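Local coordinates for protein esterase LipW (Mycobacterium marinum, PDB 3QH4) that probably hydrolyses carboxylic esters, as an esterase of the alpha/beta hydrolase fold with strict substrate selectivity, at residues Glu141-Thr144 and Trp145-Asn149; Gln269-Gly273 and Ala274-Thr278; Ile252-Gly255 and Glu256-Phe260. One frame throughout, in Å; residues are numbered along the deposited sequence.

Contact 1 of 3, residues Glu141-Thr144 and Trp145-Asn149; sequences EVLT and WVVGN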
loop_
_atom_site.group_PDB
_atom_site.type_symbol
_atom_site.label_atom_id
_atom_site.label_comp_id
_atom_site.label_asym_id
_atom_site.label_seq_id
_atom_site.Cartn_x
_atom_site.Cartn_y
_atom_site.Cartn_z
ATOM N N GLU A 141 -4.654 -15.198 2.392
ATOM C CA GLU A 141 -5.280 -16.154 1.496
ATOM C C GLU A 141 -4.675 -16.031 0.097
ATOM O O GLU A 141 -4.335 -17.057 -0.532
ATOM C CB GLU A 141 -6.793 -15.904 1.464
ATOM C CG GLU A 141 -7.586 -16.918 0.662
ATOM C CD GLU A 141 -8.003 -18.159 1.461
ATOM O OE1 GLU A 141 -7.472 -18.410 2.574
ATOM O OE2 GLU A 141 -8.877 -18.893 0.952
ATOM N N VAL A 142 -4.504 -14.786 -0.373
ATOM C CA VAL A 142 -3.940 -14.571 -1.699
ATOM C C VAL A 142 -2.487 -15.001 -1.746
ATOM O O VAL A 142 -2.085 -15.704 -2.670
ATOM C CB VAL A 142 -4.120 -13.119 -2.208
ATOM C CG1 VAL A 142 -3.370 -12.900 -3.558
ATOM C CG2 VAL A 142 -5.613 -12.841 -2.377
ATOM N N LEU A 143 -1.706 -14.613 -0.747
ATOM C CA LEU A 143 -0.293 -15.006 -0.742
ATOM C C LEU A 143 -0.127 -16.545 -0.758
ATOM O O LEU A 143 0.705 -17.068 -1.500
ATOM C CB LEU A 143 0.449 -14.400 0.452
ATOM C CG LEU A 143 1.966 -14.699 0.434
ATOM C CD1 LEU A 143 2.676 -13.446 0.938
ATOM C CD2 LEU A 143 2.279 -15.907 1.286
ATOM N N THR A 144 -0.909 -17.254 0.057
ATOM C CA THR A 144 -0.857 -18.738 0.086
ATOM C C THR A 144 -1.189 -19.335 -1.287
ATOM O O THR A 144 -0.548 -20.297 -1.737
ATOM C CB THR A 144 -1.816 -19.287 1.190
ATOM O OG1 THR A 144 -1.377 -18.785 2.453
ATOM C CG2 THR A 144 -1.806 -20.842 1.228
ATOM N N TRP A 145 -2.182 -18.745 -1.946
ATOM C CA TRP A 145 -2.642 -19.189 -3.255
ATOM C C TRP A 145 -1.582 -18.942 -4.334
ATOM O O TRP A 145 -1.354 -19.799 -5.205
ATOM C CB TRP A 145 -3.942 -18.459 -3.567
ATOM C CG TRP A 145 -4.539 -18.675 -4.911
ATOM C CD1 TRP A 145 -5.434 -19.658 -5.266
ATOM C CD2 TRP A 145 -4.375 -17.843 -6.072
ATOM N NE1 TRP A 145 -5.812 -19.500 -6.578
ATOM C CE2 TRP A 145 -5.196 -18.391 -7.093
ATOM C CE3 TRP A 145 -3.637 -16.679 -6.344
ATOM C CZ2 TRP A 145 -5.274 -17.832 -8.367
ATOM C CZ3 TRP A 145 -3.718 -16.128 -7.596
ATOM C CH2 TRP A 145 -4.535 -16.693 -8.598
ATOM N N VAL A 146 -0.903 -17.796 -4.256
ATOM C CA VAL A 146 0.177 -17.462 -5.172
ATOM C C VAL A 146 1.272 -18.516 -5.095
ATOM O O VAL A 146 1.746 -19.004 -6.118
ATOM C CB VAL A 146 0.734 -16.034 -4.868
ATOM C CG1 VAL A 146 2.074 -15.793 -5.515
ATOM C CG2 VAL A 146 -0.311 -14.999 -5.291
ATOM N N VAL A 147 1.646 -18.889 -3.879
ATOM C CA VAL A 147 2.736 -19.830 -3.703
ATOM C C VAL A 147 2.251 -21.244 -4.043
ATOM O O VAL A 147 2.937 -21.975 -4.768
ATOM C CB VAL A 147 3.298 -19.739 -2.267
ATOM C CG1 VAL A 147 4.293 -20.882 -1.984
ATOM C CG2 VAL A 147 3.953 -18.370 -2.029
ATOM N N GLY A 148 1.052 -21.605 -3.584
ATOM C CA GLY A 148 0.551 -22.980 -3.769
ATOM C C GLY A 148 0.320 -23.286 -5.233
ATOM O O GLY A 148 0.413 -24.458 -5.673
ATOM N N ASN A 149 0.038 -22.246 -6.012
ATOM C CA ASN A 149 -0.277 -22.416 -7.430
ATOM C C ASN A 149 0.773 -21.810 -8.339
ATOM O O ASN A 149 0.500 -21.529 -9.516
ATOM C CB ASN A 149 -1.649 -21.807 -7.721
ATOM C CG ASN A 149 -2.757 -22.513 -6.977
ATOM O OD1 ASN A 149 -3.246 -22.035 -5.941
ATOM N ND2 ASN A 149 -3.140 -23.681 -7.471
#
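The carbonyl oxygen of Thr-144 takes the N-H of Gly-148, with N 2.8 Å from O. Two residues earlier in the helix, Val-146 N bonds to Val-142 O at 2.9 Å. Trp-145 N and Val-147 N bond in the same i to i+4 manner to Glu-141 O and Leu-143 O. On this framework the valines meet: CG2 of Val-146 stands beside its own backbone N and lies 3.2 Å from Val-142 O, with CG1 of Val-142 at 4.1 Å. A beta-branched residue suits such a place because its two short methyls fill the space close to the helix without reaching far from it. The helical backbone itself puts Trp-145 CB 3.4 Å from Glu-141 O. With CG anti to the backbone N (chi1 175°), the indole is swung so that its CE3 edge, near the ring plane, lies 4.1 Å from Val-142 O. The hydroxyl of Thr-144 bonds back to Ile-140 O, so its polar end is tied to the helix itself. Val-142 and Val-146 rest on strand 118-122, Leu-143 and Val-147 on strand 160-165. Trp-145, whose broad ring can span two strands, touches Asp-63 and Val-65 of strand 59-66 and Ile-77 of strand 72-79, strands that Val-142 also meets. This is the last part of an amphipathic helix packed on the central sheet of an alpha/beta hydrolase fold.

Contact 2 of 3, residues Gln269-Gly273 and Ala274-Thr278; sequences QRLLG and AGVST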
loop_
_atom_site.group_PDB
_atom_site.type_symbol
_atom_site.label_atom_id
_atom_site.label_comp_id
_atom_site.label_asym_id
_atom_site.label_seq_id
_atom_site.Cartn_x
_atom_site.Cartn_y
_atom_site.Cartn_z
ATOM N N GLN A 269 14.070 3.524 11.282
ATOM C CA GLN A 269 15.233 3.513 12.169
ATOM C C GLN A 269 15.252 2.184 12.942
ATOM O O GLN A 269 16.310 1.584 13.119
ATOM C CB GLN A 269 15.171 4.705 13.131
ATOM C CG GLN A 269 16.129 4.586 14.295
ATOM C CD GLN A 269 17.551 4.855 13.903
ATOM O OE1 GLN A 269 18.345 3.909 13.627
ATOM N NE2 GLN A 269 17.911 6.133 13.871
ATOM N N ARG A 270 14.077 1.710 13.349
ATOM C CA ARG A 270 14.011 0.443 14.077
ATOM C C ARG A 270 14.376 -0.745 13.196
ATOM O O ARG A 270 15.054 -1.657 13.655
ATOM C CB ARG A 270 12.638 0.285 14.731
ATOM C CG ARG A 270 12.432 1.353 15.789
ATOM C CD ARG A 270 11.463 0.886 16.881
ATOM N NE ARG A 270 10.175 0.458 16.346
ATOM C CZ ARG A 270 9.649 -0.755 16.520
ATOM N NH1 ARG A 270 8.462 -1.016 16.009
ATOM N NH2 ARG A 270 10.288 -1.700 17.222
ATOM N N LEU A 271 13.944 -0.731 11.934
ATOM C CA LEU A 271 14.353 -1.788 10.996
ATOM C C LEU A 271 15.879 -1.823 10.880
ATOM O O LEU A 271 16.506 -2.876 11.028
ATOM C CB LEU A 271 13.731 -1.575 9.618
ATOM C CG LEU A 271 12.222 -1.866 9.484
ATOM C CD1 LEU A 271 11.744 -1.369 8.101
ATOM C CD2 LEU A 271 11.944 -3.386 9.641
ATOM N N LEU A 272 16.459 -0.656 10.636
ATOM C CA LEU A 272 17.915 -0.538 10.538
ATOM C C LEU A 272 18.604 -1.018 11.819
ATOM O O LEU A 272 19.605 -1.755 11.765
ATOM C CB LEU A 272 18.281 0.912 10.201
ATOM C CG LEU A 272 17.864 1.261 8.778
ATOM C CD1 LEU A 272 17.818 2.809 8.606
ATOM C CD2 LEU A 272 18.826 0.625 7.751
ATOM N N GLY A 273 18.086 -0.580 12.969
ATOM C CA GLY A 273 18.646 -0.993 14.272
ATOM C C GLY A 273 18.607 -2.509 14.474
ATOM O O GLY A 273 19.486 -3.084 15.126
ATOM N N ALA A 274 17.613 -3.149 13.891
ATOM C CA ALA A 274 17.418 -4.593 14.005
ATOM C C ALA A 274 18.215 -5.368 12.949
ATOM O O ALA A 274 18.125 -6.599 12.865
ATOM C CB ALA A 274 15.909 -4.934 13.901
ATOM N N GLY A 275 18.969 -4.648 12.120
ATOM C CA GLY A 275 19.832 -5.293 11.132
ATOM C C GLY A 275 19.128 -5.628 9.821
ATOM O O GLY A 275 19.686 -6.353 8.984
ATOM N N VAL A 276 17.920 -5.118 9.625
ATOM C CA VAL A 276 17.195 -5.342 8.349
ATOM C C VAL A 276 17.722 -4.340 7.304
ATOM O O VAL A 276 17.789 -3.146 7.594
ATOM C CB VAL A 276 15.689 -5.122 8.530
ATOM C CG1 VAL A 276 14.933 -5.262 7.192
ATOM C CG2 VAL A 276 15.143 -6.109 9.605
ATOM N N SER A 277 18.108 -4.836 6.122
ATOM C CA SER A 277 18.610 -3.959 5.054
ATOM C C SER A 277 17.436 -3.097 4.595
ATOM O O SER A 277 16.409 -3.610 4.146
ATOM C CB SER A 277 19.190 -4.747 3.882
ATOM O OG SER A 277 19.651 -3.849 2.880
ATOM N N THR A 278 17.593 -1.789 4.718
ATOM C CA THR A 278 16.478 -0.858 4.492
ATOM C C THR A 278 16.917 0.298 3.609
ATOM O O THR A 278 17.957 0.957 3.862
ATOM C CB THR A 278 15.970 -0.289 5.867
ATOM O OG1 THR A 278 15.614 -1.396 6.706
ATOM C CG2 THR A 278 14.685 0.571 5.679
#
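Leu-272 meets Thr-278 with its branched end. Its CB only carries the chain outward, starting away from the loop. CG, set beside the backbone N and anti to the carbonyl carbon (chi1 -70°), turns the side chain back and comes 3.8 Å from Thr-278 CB. Beyond it, CD2 carries the closest touch, 3.5 Å from the same Thr-278 CB, and also passes 3.9 Å from Val-276 O; the leucine and threonine side chains meet at a slant. Leu-271 approaches that threonine differently, nearly at a right angle: its CB lies 3.5 Å from Thr-278 OG1. That hydroxyl is not left among hydrocarbon without a partner, since it donates to Val-276 O from above the carbonyl plane.

The backbone between them ends the helix in a Schellman motif. Val-276 N bonds to Leu-271 O at 3.0 Å, and Gly-275 N to Leu-272 O. Leu-271 O also receives a weak bond from Ala-274 N, whose stronger partner is Arg-270 O. Gly-275 has a positive phi of 86°, where a side chain would press on the preceding carbonyl oxygen, so glycine fits. The small CB of Ala-274 lies 3.4 Å from Arg-270 O.

Arg-270 binds the backbone oxygen of Arg-241. Leu-271 and Ala-274 lie against Leu-244, and Leu-271 and Val-276 also against Thr-250. Thr-278 packs on Ile-252, and Ser-277 bonds through its backbone to Thr-250, which places the turn from helix 261-273 into edge strand 278-283 beside strand 250-255.

Contact 3 of 3, residues Ile252-Gly255 and Glu256-Phe260; sequences ITCG and EIDPF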
loop_
_atom_site.group_PDB
_atom_site.type_symbol
_atom_site.label_atom_id
_atom_site.label_comp_id
_atom_site.label_asym_id
_atom_site.label_seq_id
_atom_site.Cartn_x
_atom_site.Cartn_y
_atom_site.Cartn_z
ATOM N N ILE A 252 11.161 1.674 1.940
ATOM C CA ILE A 252 10.080 2.417 2.589
ATOM C C ILE A 252 10.155 3.882 2.180
ATOM O O ILE A 252 11.217 4.512 2.279
ATOM C CB ILE A 252 10.098 2.166 4.136
ATOM C CG1 ILE A 252 8.956 2.920 4.830
ATOM C CG2 ILE A 252 11.446 2.566 4.777
ATOM C CD1 ILE A 252 8.801 2.539 6.355
ATOM N N THR A 253 9.019 4.441 1.750
ATOM C CA THR A 253 9.026 5.762 1.140
ATOM C C THR A 253 7.886 6.605 1.721
ATOM O O THR A 253 6.882 6.050 2.208
ATOM C CB THR A 253 8.836 5.632 -0.394
ATOM O OG1 THR A 253 7.702 4.791 -0.681
ATOM C CG2 THR A 253 10.086 5.035 -1.058
ATOM N N CYS A 254 8.032 7.937 1.712
ATOM C CA CYS A 254 6.924 8.795 2.156
ATOM C C CYS A 254 7.176 10.229 1.741
ATOM O O CYS A 254 8.330 10.652 1.692
ATOM C CB CYS A 254 6.829 8.730 3.690
ATOM S SG CYS A 254 5.221 9.282 4.316
ATOM N N GLY A 255 6.104 10.969 1.419
ATOM C CA GLY A 255 6.216 12.428 1.211
ATOM C C GLY A 255 6.411 13.097 2.564
ATOM O O GLY A 255 5.989 12.564 3.574
ATOM N N GLU A 256 7.035 14.276 2.584
ATOM C CA GLU A 256 7.317 14.931 3.868
ATOM C C GLU A 256 6.100 15.617 4.461
ATOM O O GLU A 256 6.057 15.843 5.678
ATOM C CB GLU A 256 8.475 15.929 3.764
ATOM C CG GLU A 256 8.157 17.112 2.871
ATOM C CD GLU A 256 9.186 18.233 2.939
ATOM O OE1 GLU A 256 9.940 18.300 3.935
ATOM O OE2 GLU A 256 9.222 19.057 1.995
ATOM N N ILE A 257 5.122 15.956 3.624
ATOM C CA ILE A 257 3.942 16.708 4.121
ATOM C C ILE A 257 2.806 15.714 4.285
ATOM O O ILE A 257 1.776 15.774 3.608
ATOM C CB ILE A 257 3.579 17.937 3.191
ATOM C CG1 ILE A 257 4.813 18.805 2.892
ATOM C CG2 ILE A 257 2.418 18.825 3.776
ATOM C CD1 ILE A 257 5.538 19.312 4.148
ATOM N N ASP A 258 2.990 14.830 5.259
ATOM C CA ASP A 258 2.157 13.625 5.346
ATOM C C ASP A 258 2.085 13.277 6.833
ATOM O O ASP A 258 3.132 13.131 7.487
ATOM C CB ASP A 258 2.830 12.508 4.533
ATOM C CG ASP A 258 1.998 11.203 4.483
ATOM O OD1 ASP A 258 1.269 10.891 5.445
ATOM O OD2 ASP A 258 2.112 10.458 3.479
ATOM N N PRO A 259 0.868 13.144 7.378
ATOM C CA PRO A 259 0.784 12.766 8.790
ATOM C C PRO A 259 1.534 11.475 9.142
ATOM O O PRO A 259 1.955 11.343 10.291
ATOM C CB PRO A 259 -0.738 12.632 9.029
ATOM C CG PRO A 259 -1.276 12.188 7.639
ATOM C CD PRO A 259 -0.457 13.109 6.716
ATOM N N PHE A 260 1.719 10.549 8.192
ATOM C CA PHE A 260 2.391 9.278 8.488
ATOM C C PHE A 260 3.914 9.382 8.424
ATOM O O PHE A 260 4.603 8.417 8.685
ATOM C CB PHE A 260 1.881 8.187 7.551
ATOM C CG PHE A 260 0.391 8.029 7.624
ATOM C CD1 PHE A 260 -0.215 7.596 8.806
ATOM C CD2 PHE A 260 -0.395 8.360 6.541
ATOM C CE1 PHE A 260 -1.647 7.513 8.875
ATOM C CE2 PHE A 260 -1.783 8.272 6.610
ATOM C CZ PHE A 260 -2.399 7.848 7.764
HETATM O O HOH W 1 3.386 10.227 1.150
#
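Cys-254 and Asp-258 face each other across the turn at the end of a strand, the thiol lying over one face of the carboxylate. SG is 3.4 Å from Asp-258 OD2 and 3.8 Å from Asp-258 CG. Both side chains are swung anti to their own backbone N (chi1 -161° for Cys-254 and -177° for Asp-258), which brings sulfur and carboxylate together. A compact, weakly polar cysteine suits this buried place, filling the space beside an acid without a bulky group.

The two carboxylate oxygens do different work. OD1 accepts the N-H of Phe-260 at 2.8 Å in a fairly straight bond, 164° at the hydrogen, the donor approaching from above the plane on the same side as the sulfur. This capping bond steadies the turn leading into the next helix and restrains rotation of the carboxylate. OD2 receives a hydrogen bond from a water, 2.7 Å away, which in turn accepts from Gly-255 N at 2.8 Å; the water therefore ties the acid to the strand end. OD2 also bonds to His-288 ND1, consistent with Asp-258 being the acid of a Ser-His-Asp triad with Ser-166. If so, the capping bond and the water would be what positions that acid.

At the base of the side chain, Asp-258 CB lies 3.3 Å from Gly-255 O; the glycine meets the acid through backbone alone. Pro-259 lays its CG over one face of the Phe-260 ring, toward the rim; this ring also meets His-288 edge-to-face. Glu-256 CB points away from the strand, and OE2 accepts from Arg-285 N.

The turn leaves strand 250-255, beside strand 278-283, and leads to helix 261-273. Cys-254 packs on Val-264 of that helix, and Phe-260 reaches Ala-219 and Met-222 of helix 216-227.

Contact 3 is the buried one of the three and the one at the likely active site; contacts 1 and 2 are partly buried, at the ends of helices that flank the sheet. Contacts 2 and 3 sit at the two ends of helix 261-273 and meet where Thr-278 CG2 touches Ile-252 CG2 at 3.9 Å. Contact 1 stands apart, its centre about 28 Å from that of contact 2 and about 31 Å from that of contact 3. Regular helical bonds and valine packing dominate contact 1, a glycine-based helix end contact 2, and a carboxylate held by backbone, water and histidine contact 3.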